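Local coordinates for lipolytic enzyme, g-d-s-l (Clostridium thermocellum, PDB 2W47), which contains a family 6 carbohydrate-binding module, the part modelled here, which holds a calcium ion and a bound glycan at one end of a beta-sandwich, at residues A[29-34]-A[92-97]. Residues are numbered along the deposited sequence; the frame is centred on the assembly and turned at random.
With CA (calcium ion), chain C; AQA (4-deoxy-beta-L-threo-hex-4-enopyranuronic acid), chain B.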
ATOM      1  N   SER A  29      -0.118  15.343  -2.819  1.00  9.88           N
ATOM      2  CA  SER A  29      -0.890  16.239  -1.970  1.00  9.46           C
ATOM      3  C   SER A  29      -0.963  15.830  -0.500  1.00  9.09           C
ATOM      4  O   SER A  29      -1.204  16.677   0.362  1.00  9.60           O
ATOM      5  CB  SER A  29      -2.299  16.382  -2.534  1.00 10.15           C
ATOM      6  OG  SER A  29      -2.951  15.126  -2.576  1.00 11.42           O
ATOM      7  N   CYS A  30      -0.778  14.540  -0.217  1.00  8.52           N
ATOM      8  CA  CYS A  30      -1.021  14.025   1.124  1.00  8.16           C
ATOM      9  C   CYS A  30      -0.630  12.559   1.191  1.00  7.68           C
ATOM     10  O   CYS A  30      -0.140  11.987   0.221  1.00  7.74           O
ATOM     11  CB  CYS A  30      -2.512  14.185   1.483  1.00  8.66           C
ATOM     12  SG  CYS A  30      -3.651  13.314   0.362  1.00  9.77           S
ATOM     13  N   TYR A  31      -0.867  11.955   2.349  1.00  7.40           N
ATOM     14  CA  TYR A  31      -0.676  10.524   2.545  1.00  7.17           C
ATOM     15  C   TYR A  31      -1.809  10.007   3.428  1.00  7.18           C
ATOM     16  O   TYR A  31      -2.568  10.798   4.007  1.00  7.86           O
ATOM     17  CB  TYR A  31       0.698  10.243   3.167  1.00  7.51           C
ATOM     18  CG  TYR A  31       0.888  10.861   4.537  1.00  7.36           C
ATOM     19  CD1 TYR A  31       0.484  10.186   5.694  1.00  8.16           C
ATOM     20  CD2 TYR A  31       1.475  12.118   4.680  1.00  6.80           C
ATOM     21  CE1 TYR A  31       0.649  10.747   6.956  1.00  7.62           C
ATOM     22  CE2 TYR A  31       1.659  12.688   5.940  1.00  8.37           C
ATOM     23  CZ  TYR A  31       1.255  11.995   7.072  1.00  7.46           C
ATOM     24  OH  TYR A  31       1.428  12.562   8.311  1.00  8.52           O
ATOM     25  N   VAL A  32      -1.926   8.685   3.516  1.00  7.50           N
ATOM     26  CA  VAL A  32      -2.945   8.060   4.357  1.00  7.28           C
ATOM     27  C   VAL A  32      -2.407   7.767   5.749  1.00  7.50           C
ATOM     28  O   VAL A  32      -1.337   7.196   5.900  1.00  7.72           O
ATOM     29  CB  VAL A  32      -3.452   6.736   3.757  1.00  7.47           C
ATOM     30  CG1 VAL A  32      -4.583   6.176   4.606  1.00  8.21           C
ATOM     31  CG2 VAL A  32      -3.933   6.937   2.332  1.00  8.06           C
ATOM     32  N   ASN A  33      -3.177   8.158   6.758  1.00  7.31           N
ATOM     33  CA  ASN A  33      -2.927   7.781   8.140  1.00  7.44           C
ATOM     34  C   ASN A  33      -4.102   6.939   8.610  1.00  7.63           C
ATOM     35  O   ASN A  33      -5.225   7.433   8.701  1.00  7.56           O
ATOM     36  CB  ASN A  33      -2.745   9.046   8.986  1.00  7.94           C
ATOM     37  CG  ASN A  33      -2.724   8.780  10.480  1.00 10.18           C
ATOM     38  OD1 ASN A  33      -2.645   7.638  10.937  1.00  9.91           O
ATOM     39  ND2 ASN A  33      -2.827   9.853  11.255  1.00 13.67           N
ATOM     40  N   TYR A  34      -3.842   5.655   8.861  1.00  7.46           N
ATOM     41  CA  TYR A  34      -4.862   4.724   9.327  1.00  7.61           C
ATOM     42  C   TYR A  34      -5.325   5.103  10.725  1.00  8.10           C
ATOM     43  O   TYR A  34      -4.527   5.559  11.538  1.00  8.00           O
ATOM     44  CB  TYR A  34      -4.268   3.317   9.407  1.00  7.23           C
ATOM     45  CG  TYR A  34      -4.116   2.572   8.096  1.00  6.25           C
ATOM     46  CD1 TYR A  34      -3.117   2.902   7.187  1.00  6.74           C
ATOM     47  CD2 TYR A  34      -4.932   1.484   7.803  1.00  6.22           C
ATOM     48  CE1 TYR A  34      -2.952   2.195   6.004  1.00  6.64           C
ATOM     49  CE2 TYR A  34      -4.778   0.762   6.620  1.00  6.81           C
ATOM     50  CZ  TYR A  34      -3.792   1.133   5.723  1.00  6.19           C
ATOM     51  OH  TYR A  34      -3.610   0.448   4.540  1.00  6.55           O
ATOM     52  N   THR A  92       8.990  10.767   9.571  1.00 10.48           N
ATOM     53  CA  THR A  92       9.416  11.515   8.389  1.00 10.73           C
ATOM     54  C   THR A  92      10.414  10.726   7.528  1.00 10.56           C
ATOM     55  O   THR A  92      10.966  11.254   6.558  1.00 10.86           O
ATOM     56  CB  THR A  92      10.039  12.863   8.798  1.00 10.89           C
ATOM     57  OG1 THR A  92      11.096  12.620   9.737  1.00 12.35           O
ATOM     58  CG2 THR A  92       8.993  13.768   9.437  1.00 11.33           C
ATOM     59  N   THR A  93      10.637   9.460   7.890  1.00 10.47           N
ATOM     60  CA  THR A  93      11.456   8.567   7.092  1.00 10.17           C
ATOM     61  C   THR A  93      10.561   7.572   6.370  1.00  9.99           C
ATOM     62  O   THR A  93       9.827   6.810   7.001  1.00 10.27           O
ATOM     63  CB  THR A  93      12.503   7.835   7.942  1.00 10.28           C
ATOM     64  OG1 THR A  93      13.347   8.816   8.555  1.00 11.22           O
ATOM     65  CG2 THR A  93      13.356   6.932   7.067  1.00 10.56           C
ATOM     66  N   TRP A  94      10.614   7.619   5.046  1.00  9.71           N
ATOM     67  CA  TRP A  94       9.716   6.859   4.198  1.00 10.13           C
ATOM     68  C   TRP A  94      10.500   5.793   3.457  1.00 10.48           C
ATOM     69  O   TRP A  94      11.475   6.097   2.757  1.00 11.76           O
ATOM     70  CB  TRP A  94       9.012   7.779   3.202  1.00  9.57           C
ATOM     71  CG  TRP A  94       8.218   8.870   3.846  1.00  9.28           C
ATOM     72  CD1 TRP A  94       8.700  10.064   4.331  1.00  8.73           C
ATOM     73  CD2 TRP A  94       6.799   8.891   4.079  1.00  8.62           C
ATOM     74  NE1 TRP A  94       7.668  10.819   4.845  1.00  9.58           N
ATOM     75  CE2 TRP A  94       6.496  10.119   4.705  1.00  8.12           C
ATOM     76  CE3 TRP A  94       5.754   7.987   3.824  1.00  7.33           C
ATOM     77  CZ2 TRP A  94       5.192  10.471   5.072  1.00  8.90           C
ATOM     78  CZ3 TRP A  94       4.453   8.340   4.202  1.00  8.53           C
ATOM     79  CH2 TRP A  94       4.191   9.568   4.816  1.00  8.85           C
ATOM     80  N   ASN A  95      10.074   4.548   3.622  1.00  9.85           N
ATOM     81  CA  ASN A  95      10.720   3.417   2.971  1.00 10.33           C
ATOM     82  C   ASN A  95       9.728   2.726   2.049  1.00 10.03           C
ATOM     83  O   ASN A  95       8.586   3.174   1.910  1.00  9.69           O
ATOM     84  CB  ASN A  95      11.273   2.445   4.018  1.00 11.10           C
ATOM     85  CG  ASN A  95      12.444   3.020   4.800  1.00 12.67           C
ATOM     86  OD1 ASN A  95      13.028   4.043   4.427  1.00 15.46           O
ATOM     87  ND2 ASN A  95      12.795   2.354   5.893  1.00 15.68           N
ATOM     88  N   GLU A  96      10.168   1.654   1.404  1.00  9.99           N
ATOM     89  CA  GLU A  96       9.325   0.886   0.502  1.00 10.64           C
ATOM     90  C   GLU A  96       9.088  -0.515   1.052  1.00  9.92           C
ATOM     91  O   GLU A  96       9.977  -1.099   1.672  1.00  9.98           O
ATOM     92  CB  GLU A  96       9.993   0.755  -0.864  1.00 10.88           C
ATOM     93  CG  GLU A  96      10.103   2.029  -1.693  1.00 13.17           C
ATOM     94  CD  GLU A  96      10.733   1.763  -3.061  1.00 14.05           C
ATOM     95  OE1 GLU A  96      11.641   0.913  -3.156  1.00 19.76           O
ATOM     96  OE2 GLU A  96      10.332   2.411  -4.049  1.00 19.55           O
ATOM     97  N   ALA A  97       7.892  -1.041   0.820  1.00  9.23           N
ATOM     98  CA  ALA A  97       7.587  -2.451   1.048  1.00  9.20           C
ATOM     99  C   ALA A  97       6.779  -2.915  -0.142  1.00  9.57           C
ATOM    100  O   ALA A  97       5.799  -2.269  -0.524  1.00  9.02           O
ATOM    101  CB  ALA A  97       6.816  -2.649   2.346  1.00  9.56           C
TER
HETATM  102 CA    CA C1137      -2.273   5.792  12.141  1.00 13.23          CA
HETATM  103  O6A AQA B   2       0.544   6.122  15.243  1.00 15.19           O
HETATM  104  C6  AQA B   2       0.301   6.688  14.141  1.00 16.56           C
HETATM  105  O6B AQA B   2      -0.312   6.110  13.207  1.00 16.51           O
HETATM  106  C5  AQA B   2       0.716   7.943  13.957  1.00 16.81           C
HETATM  107  O5  AQA B   2       1.449   8.557  15.057  1.00 18.59           O
HETATM  108  C4  AQA B   2       0.492   8.595  12.793  1.00 17.67           C
HETATM  109  C3  AQA B   2       0.765  10.083  12.687  1.00 18.65           C
HETATM  110  O3  AQA B   2       0.992  10.482  11.328  1.00 17.80           O
HETATM  111  C2  AQA B   2       1.993  10.390  13.534  1.00 19.05           C
HETATM  112  O2  AQA B   2       2.302  11.785  13.503  1.00 18.01           O
HETATM  113  C1  AQA B   2       1.748   9.955  14.975  1.00 19.93           C
HETATM  114  O   HOH W   1      -1.235   5.093   9.902  1.00  8.79           O
HETATM  115  O   HOH W   2      -2.772   7.402  13.794  1.00 21.64           O
HETATM  116  O   HOH W   3      -2.280   3.475  12.285  1.00  9.87           O
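Y31 and W94 make a T-shaped pair: the indole points the edge of its six-membered ring at one face of the phenol. The ring planes stand at 68° and their centroids are 5.1 Å apart. Contact is narrow, concentrated on one atom of W94, CH2, which sits 3.6 Å from Y31 CG and is displaced from the middle of the ring toward its CB end; W94 CZ2 follows at 4.1 Å from Y31 CD2. A chi1 of 62° lays the phenol across the end of the indole, and a chi2 of 87° turns its face to W94.

Around this one close approach the segments stand well apart, with 11.1 Å between Y31 CA and W94 CA, and their backbones do not pair. Strand 31-34 pairs with 17-20, while V32 bonds to V123; N95 and A97 bond to strand 52-61 at the margin of the four-stranded sheet. Y31 is buried against V22 and N122, whereas the indole, touching R59, A61 and D124, remains partly exposed.

The polar ends of both rings are anchored elsewhere. W94 NE1 bonds to the carbonyl oxygen of A24, and Y31 OH is held by E20 and the backbone N of N23. O3 of 4-deoxy-beta-L-threo-hex-4-enopyranuronic acid lies close to the plane of the phenol. Farther along, N33 OD1 (2.2 Å) and the carbonyl oxygen of Y34 (2.3 Å) bind the calcium ion, whose shell also includes N36, sugar O6B at 2.3 Å and three waters.

Y31 and N33 line the module's glycan pocket with E20, N23, N36, R68, W91 and N122, making W94 a second-shell residue. The rings meet through dispersion and a weak C-H-to-pi attraction. With its hydroxyl tethered and one face backed by W94, Y31 is probably kept in a fixed orientation beside the sugar, one of whose carboxylate oxygens coordinates calcium.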